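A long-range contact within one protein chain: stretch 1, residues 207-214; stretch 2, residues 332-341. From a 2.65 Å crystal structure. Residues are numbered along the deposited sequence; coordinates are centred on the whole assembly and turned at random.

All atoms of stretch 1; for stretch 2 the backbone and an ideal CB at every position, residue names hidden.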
ATOM      1  N   ARG E 207     -12.003 -13.748 -18.865  1.00 59.29           N
ATOM      2  CA  ARG E 207     -12.952 -14.316 -19.809  1.00 70.93           C
ATOM      3  C   ARG E 207     -12.706 -13.772 -21.219  1.00 68.93           C
ATOM      4  O   ARG E 207     -12.946 -14.457 -22.214  1.00 67.32           O
ATOM      5  CB  ARG E 207     -14.401 -14.066 -19.375  1.00 76.72           C
ATOM      6  CG  ARG E 207     -15.423 -14.187 -20.510  1.00 79.03           C
ATOM      7  CD  ARG E 207     -16.720 -14.836 -20.043  1.00102.32           C
ATOM      8  NE  ARG E 207     -17.065 -14.481 -18.666  1.00115.06           N
ATOM      9  CZ  ARG E 207     -16.950 -15.299 -17.619  1.00117.99           C
ATOM     10  NH1 ARG E 207     -16.503 -16.541 -17.780  1.00114.46           N
ATOM     11  NH2 ARG E 207     -17.289 -14.875 -16.406  1.00119.94           N
ATOM     12  N   LEU E 208     -12.210 -12.547 -21.315  1.00 65.11           N
ATOM     13  CA  LEU E 208     -11.962 -11.982 -22.633  1.00 63.02           C
ATOM     14  C   LEU E 208     -10.632 -12.512 -23.176  1.00 67.84           C
ATOM     15  O   LEU E 208     -10.425 -12.559 -24.396  1.00 59.64           O
ATOM     16  CB  LEU E 208     -11.977 -10.456 -22.581  1.00 63.12           C
ATOM     17  CG  LEU E 208     -11.848  -9.735 -23.922  1.00 62.59           C
ATOM     18  CD1 LEU E 208     -13.103  -9.936 -24.749  1.00 58.49           C
ATOM     19  CD2 LEU E 208     -11.584  -8.254 -23.681  1.00 56.22           C
ATOM     20  N   ARG E 209      -9.744 -12.935 -22.271  1.00 67.32           N
ATOM     21  CA  ARG E 209      -8.480 -13.514 -22.707  1.00 62.48           C
ATOM     22  C   ARG E 209      -8.751 -14.767 -23.499  1.00 69.39           C
ATOM     23  O   ARG E 209      -8.305 -14.890 -24.639  1.00 67.62           O
ATOM     24  CB  ARG E 209      -7.544 -13.837 -21.546  1.00 61.63           C
ATOM     25  CG  ARG E 209      -6.104 -13.469 -21.883  1.00 61.98           C
ATOM     26  CD  ARG E 209      -5.065 -14.216 -21.078  1.00 60.30           C
ATOM     27  NE  ARG E 209      -5.287 -14.173 -19.639  1.00 57.67           N
ATOM     28  CZ  ARG E 209      -5.017 -13.120 -18.878  1.00 66.46           C
ATOM     29  NH1 ARG E 209      -4.527 -12.026 -19.432  1.00 63.79           N
ATOM     30  NH2 ARG E 209      -5.238 -13.153 -17.569  1.00 65.40           N
ATOM     31  N   GLU E 210      -9.506 -15.696 -22.931  1.00 70.34           N
ATOM     32  CA  GLU E 210      -9.633 -16.966 -23.620  1.00 69.00           C
ATOM     33  C   GLU E 210     -10.521 -16.816 -24.818  1.00 69.42           C
ATOM     34  O   GLU E 210     -10.435 -17.621 -25.732  1.00 72.72           O
ATOM     35  CB  GLU E 210     -10.168 -18.036 -22.706  1.00 73.58           C
ATOM     36  CG  GLU E 210      -9.063 -18.521 -21.832  1.00 78.38           C
ATOM     37  CD  GLU E 210      -9.516 -18.562 -20.415  1.00 89.64           C
ATOM     38  OE1 GLU E 210     -10.674 -18.981 -20.190  1.00 96.85           O
ATOM     39  OE2 GLU E 210      -8.767 -18.007 -19.573  1.00100.76           O
ATOM     40  N   LEU E 211     -11.367 -15.791 -24.829  1.00 61.78           N
ATOM     41  CA  LEU E 211     -12.099 -15.485 -26.046  1.00 59.46           C
ATOM     42  C   LEU E 211     -11.083 -15.164 -27.150  1.00 68.10           C
ATOM     43  O   LEU E 211     -11.247 -15.578 -28.301  1.00 66.23           O
ATOM     44  CB  LEU E 211     -13.058 -14.327 -25.822  1.00 69.43           C
ATOM     45  CG  LEU E 211     -14.461 -14.670 -25.312  1.00 78.49           C
ATOM     46  CD1 LEU E 211     -15.185 -13.382 -24.908  1.00 66.38           C
ATOM     47  CD2 LEU E 211     -15.260 -15.479 -26.361  1.00 79.09           C
ATOM     48  N   TRP E 212     -10.019 -14.450 -26.772  1.00 70.52           N
ATOM     49  CA  TRP E 212      -8.929 -14.093 -27.682  1.00 61.23           C
ATOM     50  C   TRP E 212      -8.013 -15.290 -27.948  1.00 58.19           C
ATOM     51  O   TRP E 212      -7.769 -15.618 -29.102  1.00 56.53           O
ATOM     52  CB  TRP E 212      -8.131 -12.903 -27.124  1.00 57.91           C
ATOM     53  CG  TRP E 212      -8.901 -11.593 -27.207  1.00 63.25           C
ATOM     54  CD1 TRP E 212     -10.103 -11.398 -27.818  1.00 64.21           C
ATOM     55  CD2 TRP E 212      -8.527 -10.318 -26.646  1.00 60.87           C
ATOM     56  NE1 TRP E 212     -10.500 -10.090 -27.683  1.00 62.97           N
ATOM     57  CE2 TRP E 212      -9.563  -9.410 -26.966  1.00 57.20           C
ATOM     58  CE3 TRP E 212      -7.425  -9.862 -25.918  1.00 61.04           C
ATOM     59  CZ2 TRP E 212      -9.518  -8.068 -26.583  1.00 53.34           C
ATOM     60  CZ3 TRP E 212      -7.387  -8.525 -25.532  1.00 56.87           C
ATOM     61  CH2 TRP E 212      -8.424  -7.646 -25.870  1.00 58.52           C
ATOM     62  N   ARG E 213      -7.526 -15.953 -26.897  1.00 60.90           N
ATOM     63  CA  ARG E 213      -6.693 -17.159 -27.071  1.00 64.17           C
ATOM     64  C   ARG E 213      -7.424 -18.238 -27.888  1.00 67.22           C
ATOM     65  O   ARG E 213      -6.780 -19.028 -28.570  1.00 72.97           O
ATOM     66  CB  ARG E 213      -6.240 -17.744 -25.715  1.00 64.94           C
ATOM     67  CG  ARG E 213      -5.792 -16.698 -24.687  1.00 65.14           C
ATOM     68  CD  ARG E 213      -4.472 -16.985 -23.984  1.00 64.88           C
ATOM     69  NE  ARG E 213      -4.558 -17.425 -22.583  1.00 64.82           N
ATOM     70  CZ  ARG E 213      -3.654 -17.095 -21.648  1.00 69.92           C
ATOM     71  NH1 ARG E 213      -2.630 -16.296 -21.960  1.00 77.21           N
ATOM     72  NH2 ARG E 213      -3.772 -17.531 -20.394  1.00 61.84           N
ATOM     73  N   ASP E 214      -8.759 -18.255 -27.834  1.00 70.74           N
ATOM     74  CA  ASP E 214      -9.572 -19.174 -28.644  1.00 67.92           C
ATOM     75  C   ASP E 214      -9.668 -18.695 -30.091  1.00 72.95           C
ATOM     76  O   ASP E 214      -9.416 -19.453 -31.020  1.00 77.48           O
ATOM     77  CB  ASP E 214     -10.990 -19.326 -28.073  1.00 67.38           C
ATOM     78  CG  ASP E 214     -11.038 -20.204 -26.827  1.00 72.70           C
ATOM     79  OD1 ASP E 214      -9.965 -20.514 -26.268  1.00 80.07           O
ATOM     80  OD2 ASP E 214     -12.150 -20.563 -26.385  1.00 74.64           O
ATOM     81  N   UNK E 332      -9.139   1.665 -28.892  1.00 46.40           N
ATOM     82  CA  UNK E 332      -8.205   1.055 -27.930  1.00 48.31           C
ATOM     83  C   UNK E 332      -8.405  -0.448 -27.815  1.00 48.32           C
ATOM     84  O   UNK E 332      -7.413  -1.186 -27.817  1.00 51.68           O
ATOM     85  CB  UNK E 332      -8.369   1.698 -26.551  1.00 48.31           C
ATOM     86  N   UNK E 333      -9.667  -0.882 -27.807  1.00 47.76           N
ATOM     87  CA  UNK E 333     -10.033  -2.290 -27.710  1.00 43.95           C
ATOM     88  C   UNK E 333      -9.511  -3.068 -28.898  1.00 46.86           C
ATOM     89  O   UNK E 333      -8.973  -4.173 -28.756  1.00 45.83           O
ATOM     90  CB  UNK E 333     -11.551  -2.446 -27.606  1.00 43.95           C
ATOM     91  N   UNK E 334      -9.681  -2.503 -30.087  1.00 48.63           N
ATOM     92  CA  UNK E 334      -9.165  -3.177 -31.270  1.00 47.96           C
ATOM     93  C   UNK E 334      -7.638  -3.259 -31.173  1.00 49.04           C
ATOM     94  O   UNK E 334      -7.051  -4.302 -31.484  1.00 49.45           O
ATOM     95  CB  UNK E 334      -9.595  -2.448 -32.545  1.00 47.96           C
ATOM     96  N   UNK E 335      -6.998  -2.176 -30.717  1.00 49.85           N
ATOM     97  CA  UNK E 335      -5.540  -2.161 -30.562  1.00 43.09           C
ATOM     98  C   UNK E 335      -5.065  -3.261 -29.623  1.00 46.74           C
ATOM     99  O   UNK E 335      -4.174  -4.051 -29.993  1.00 41.25           O
ATOM    100  CB  UNK E 335      -5.075  -0.799 -30.042  1.00 43.09           C
ATOM    101  N   UNK E 336      -5.664  -3.345 -28.429  1.00 41.35           N
ATOM    102  CA  UNK E 336      -5.281  -4.407 -27.498  1.00 39.69           C
ATOM    103  C   UNK E 336      -5.505  -5.804 -28.073  1.00 47.65           C
ATOM    104  O   UNK E 336      -4.696  -6.704 -27.853  1.00 48.11           O
ATOM    105  CB  UNK E 336      -6.065  -4.260 -26.193  1.00 39.69           C
ATOM    106  N   UNK E 337      -6.565  -5.983 -28.855  1.00 47.21           N
ATOM    107  CA  UNK E 337      -6.821  -7.283 -29.460  1.00 45.85           C
ATOM    108  C   UNK E 337      -5.756  -7.627 -30.478  1.00 45.56           C
ATOM    109  O   UNK E 337      -5.213  -8.742 -30.474  1.00 49.03           O
ATOM    110  CB  UNK E 337      -8.203  -7.308 -30.116  1.00 45.85           C
ATOM    111  N   UNK E 338      -5.455  -6.677 -31.359  1.00 45.21           N
ATOM    112  CA  UNK E 338      -4.351  -6.854 -32.312  1.00 46.60           C
ATOM    113  C   UNK E 338      -2.982  -7.177 -31.638  1.00 45.62           C
ATOM    114  O   UNK E 338      -2.291  -8.107 -32.068  1.00 38.87           O
ATOM    115  CB  UNK E 338      -4.215  -5.583 -33.153  1.00 46.60           C
ATOM    116  N   UNK E 339      -2.609  -6.459 -30.570  1.00 47.93           N
ATOM    117  CA  UNK E 339      -1.365  -6.793 -29.857  1.00 46.29           C
ATOM    118  C   UNK E 339      -1.465  -8.180 -29.267  1.00 46.41           C
ATOM    119  O   UNK E 339      -0.494  -8.930 -29.257  1.00 50.96           O
ATOM    120  CB  UNK E 339      -1.068  -5.773 -28.756  1.00 46.29           C
ATOM    121  N   UNK E 340      -2.628  -8.524 -28.740  1.00 45.19           N
ATOM    122  CA  UNK E 340      -2.733  -9.818 -28.108  1.00 48.29           C
ATOM    123  C   UNK E 340      -2.549 -10.927 -29.163  1.00 52.82           C
ATOM    124  O   UNK E 340      -1.873 -11.939 -28.912  1.00 50.31           O
ATOM    125  CB  UNK E 340      -4.079  -9.955 -27.394  1.00 48.29           C
ATOM    126  N   UNK E 341      -3.114 -10.717 -30.349  1.00 46.43           N
ATOM    127  CA  UNK E 341      -2.964 -11.689 -31.429  1.00 48.25           C
ATOM    128  C   UNK E 341      -1.528 -11.722 -31.974  1.00 54.08           C
ATOM    129  O   UNK E 341      -1.037 -12.778 -32.376  1.00 52.89           O
ATOM    130  CB  UNK E 341      -3.944 -11.367 -32.559  1.00 48.25           C
TER

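Both stretches are helical, their axes crossing at -55° and approaching to 10.3 Å. Stretch 1 reaches across with Trp212, whose CA-to-CB bond points toward stretch 2, and the positions around this indole matter most.

Position 332 has nothing of stretch 1 within 5.5 Å of its CB, and its phi of -46° allows proline among many others. It is Pro332, outside the contact.

At 333 the CB points sideways, too far away for a small side chain to touch anything. A longer or ring-bearing residue could reach Leu208 and the outer rim of the indole; leucine, methionine, histidine or an aromatic would serve. The residue is His333, with chi1 t. Its CE1 lies 3.6 Å from Trp212 CZ2, near the plane of the indole at its edge, and 3.8 Å from Leu208 CD2. The two aromatic rings meet obliquely, their planes at 58°.

Positions 334 and 335 find no partner here: the first points away and the second is out of reach, so polar, flexible chains are acceptable. They are Gln334 and Arg335.

At 336 the ideal CB is 4.1 Å from Trp212 CH2, so even alanine would touch the indole, while a larger group could turn elsewhere. Phe336 does the latter: its CB packs 4.2 Å from Trp212 CH2, but the phenyl ring leads away.

The CB of 337 points sideways, 3.8 Å from Trp212 CZ2, and the indole presents a broad apolar face. A branched or flexible aliphatic chain, such as leucine, isoleucine or methionine, would suit it. Leu337, with chi1 t and chi2 p, places CD1 3.2 Å from the centroid of the five-membered ring of Trp212 and only 11° off its normal, a CH-pi contact.

Positions 338 and 339 are out of reach and so left open; they are Val338 and Cys339.

Position 340 points toward stretch 1, its CB 3.7 Å from Trp212 CE3, with the aliphatic parts of Arg209 and Arg213 nearby. A flat ring or a medium-sized apolar chain could use these surfaces. His340 extends with chi1 t: Trp212 CE3 lies over one face of its ring, and Arg213 CG sits at its edge, 3.8 Å from His340 NE2. Arg209 CG is also 3.8 Å from His340 CE1.

At 341 the CB itself touches nothing, so an aliphatic chain must extend to make contact. Leu341 brings CD2 to 4.4 Å from Trp212 O. No hydrogen bond joins the stretches; packing around Trp212 dominates their contact.

Stretch 2 (332-341) PHQRFLVCHL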
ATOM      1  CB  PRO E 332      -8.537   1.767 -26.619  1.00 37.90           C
ATOM      2  CG  PRO E 332      -8.937   3.138 -27.064  1.00 33.19           C
ATOM      3  CD  PRO E 332      -9.608   2.985 -28.438  1.00 46.92           C
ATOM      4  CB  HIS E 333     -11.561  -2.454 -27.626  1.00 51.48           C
ATOM      5  CG  HIS E 333     -11.997  -3.875 -27.494  1.00 42.59           C
ATOM      6  ND1 HIS E 333     -11.969  -4.554 -26.298  1.00 50.48           N
ATOM      7  CD2 HIS E 333     -12.391  -4.776 -28.426  1.00 43.17           C
ATOM      8  CE1 HIS E 333     -12.355  -5.805 -26.488  1.00 48.13           C
ATOM      9  NE2 HIS E 333     -12.623  -5.959 -27.773  1.00 50.64           N
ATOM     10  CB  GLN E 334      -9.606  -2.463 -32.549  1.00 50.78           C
ATOM     11  CG  GLN E 334     -11.089  -2.589 -32.905  1.00 46.27           C
ATOM     12  CD  GLN E 334     -11.451  -1.827 -34.176  1.00 50.56           C
ATOM     13  OE1 GLN E 334     -11.370  -0.599 -34.236  1.00 44.26           O
ATOM     14  NE2 GLN E 334     -11.824  -2.568 -35.215  1.00 71.60           N
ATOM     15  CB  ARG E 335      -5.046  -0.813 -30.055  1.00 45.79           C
ATOM     16  CG  ARG E 335      -3.508  -0.634 -30.217  1.00 52.54           C
ATOM     17  CD  ARG E 335      -2.929   0.332 -29.177  1.00 39.20           C
ATOM     18  NE  ARG E 335      -3.829   1.466 -29.039  1.00 43.56           N
ATOM     19  CZ  ARG E 335      -4.186   1.994 -27.877  1.00 49.31           C
ATOM     20  NH1 ARG E 335      -3.703   1.496 -26.749  1.00 48.71           N
ATOM     21  NH2 ARG E 335      -5.028   3.024 -27.846  1.00 55.46           N
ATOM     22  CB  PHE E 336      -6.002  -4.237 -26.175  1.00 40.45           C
ATOM     23  CG  PHE E 336      -5.630  -2.964 -25.478  1.00 48.47           C
ATOM     24  CD1 PHE E 336      -4.295  -2.702 -25.162  1.00 54.18           C
ATOM     25  CD2 PHE E 336      -6.575  -2.012 -25.177  1.00 47.87           C
ATOM     26  CE1 PHE E 336      -3.918  -1.512 -24.539  1.00 54.43           C
ATOM     27  CE2 PHE E 336      -6.207  -0.813 -24.549  1.00 55.53           C
ATOM     28  CZ  PHE E 336      -4.880  -0.563 -24.233  1.00 50.03           C
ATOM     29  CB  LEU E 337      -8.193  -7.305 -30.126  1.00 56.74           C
ATOM     30  CG  LEU E 337      -8.502  -8.487 -31.039  1.00 48.39           C
ATOM     31  CD1 LEU E 337      -8.591  -9.751 -30.205  1.00 44.78           C
ATOM     32  CD2 LEU E 337      -9.774  -8.214 -31.837  1.00 45.35           C
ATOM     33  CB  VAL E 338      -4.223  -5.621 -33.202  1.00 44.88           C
ATOM     34  CG1 VAL E 338      -2.882  -5.586 -33.879  1.00 41.63           C
ATOM     35  CG2 VAL E 338      -5.350  -5.624 -34.225  1.00 44.43           C
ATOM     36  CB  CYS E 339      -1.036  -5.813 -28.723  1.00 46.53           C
ATOM     37  SG  CYS E 339      -0.823  -4.073 -29.173  1.00 54.07           S
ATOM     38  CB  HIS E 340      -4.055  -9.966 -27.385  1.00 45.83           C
ATOM     39  CG  HIS E 340      -4.193 -11.265 -26.668  1.00 47.57           C
ATOM     40  ND1 HIS E 340      -3.840 -11.424 -25.347  1.00 58.02           N
ATOM     41  CD2 HIS E 340      -4.585 -12.486 -27.107  1.00 54.96           C
ATOM     42  CE1 HIS E 340      -4.040 -12.680 -24.990  1.00 63.21           C
ATOM     43  NE2 HIS E 340      -4.486 -13.347 -26.043  1.00 58.44           N
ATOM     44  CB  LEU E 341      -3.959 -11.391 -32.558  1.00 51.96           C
ATOM     45  CG  LEU E 341      -5.428 -11.654 -32.191  1.00 55.84           C
ATOM     46  CD1 LEU E 341      -6.403 -11.100 -33.226  1.00 48.34           C
ATOM     47  CD2 LEU E 341      -5.629 -13.147 -31.979  1.00 54.40           C
TER
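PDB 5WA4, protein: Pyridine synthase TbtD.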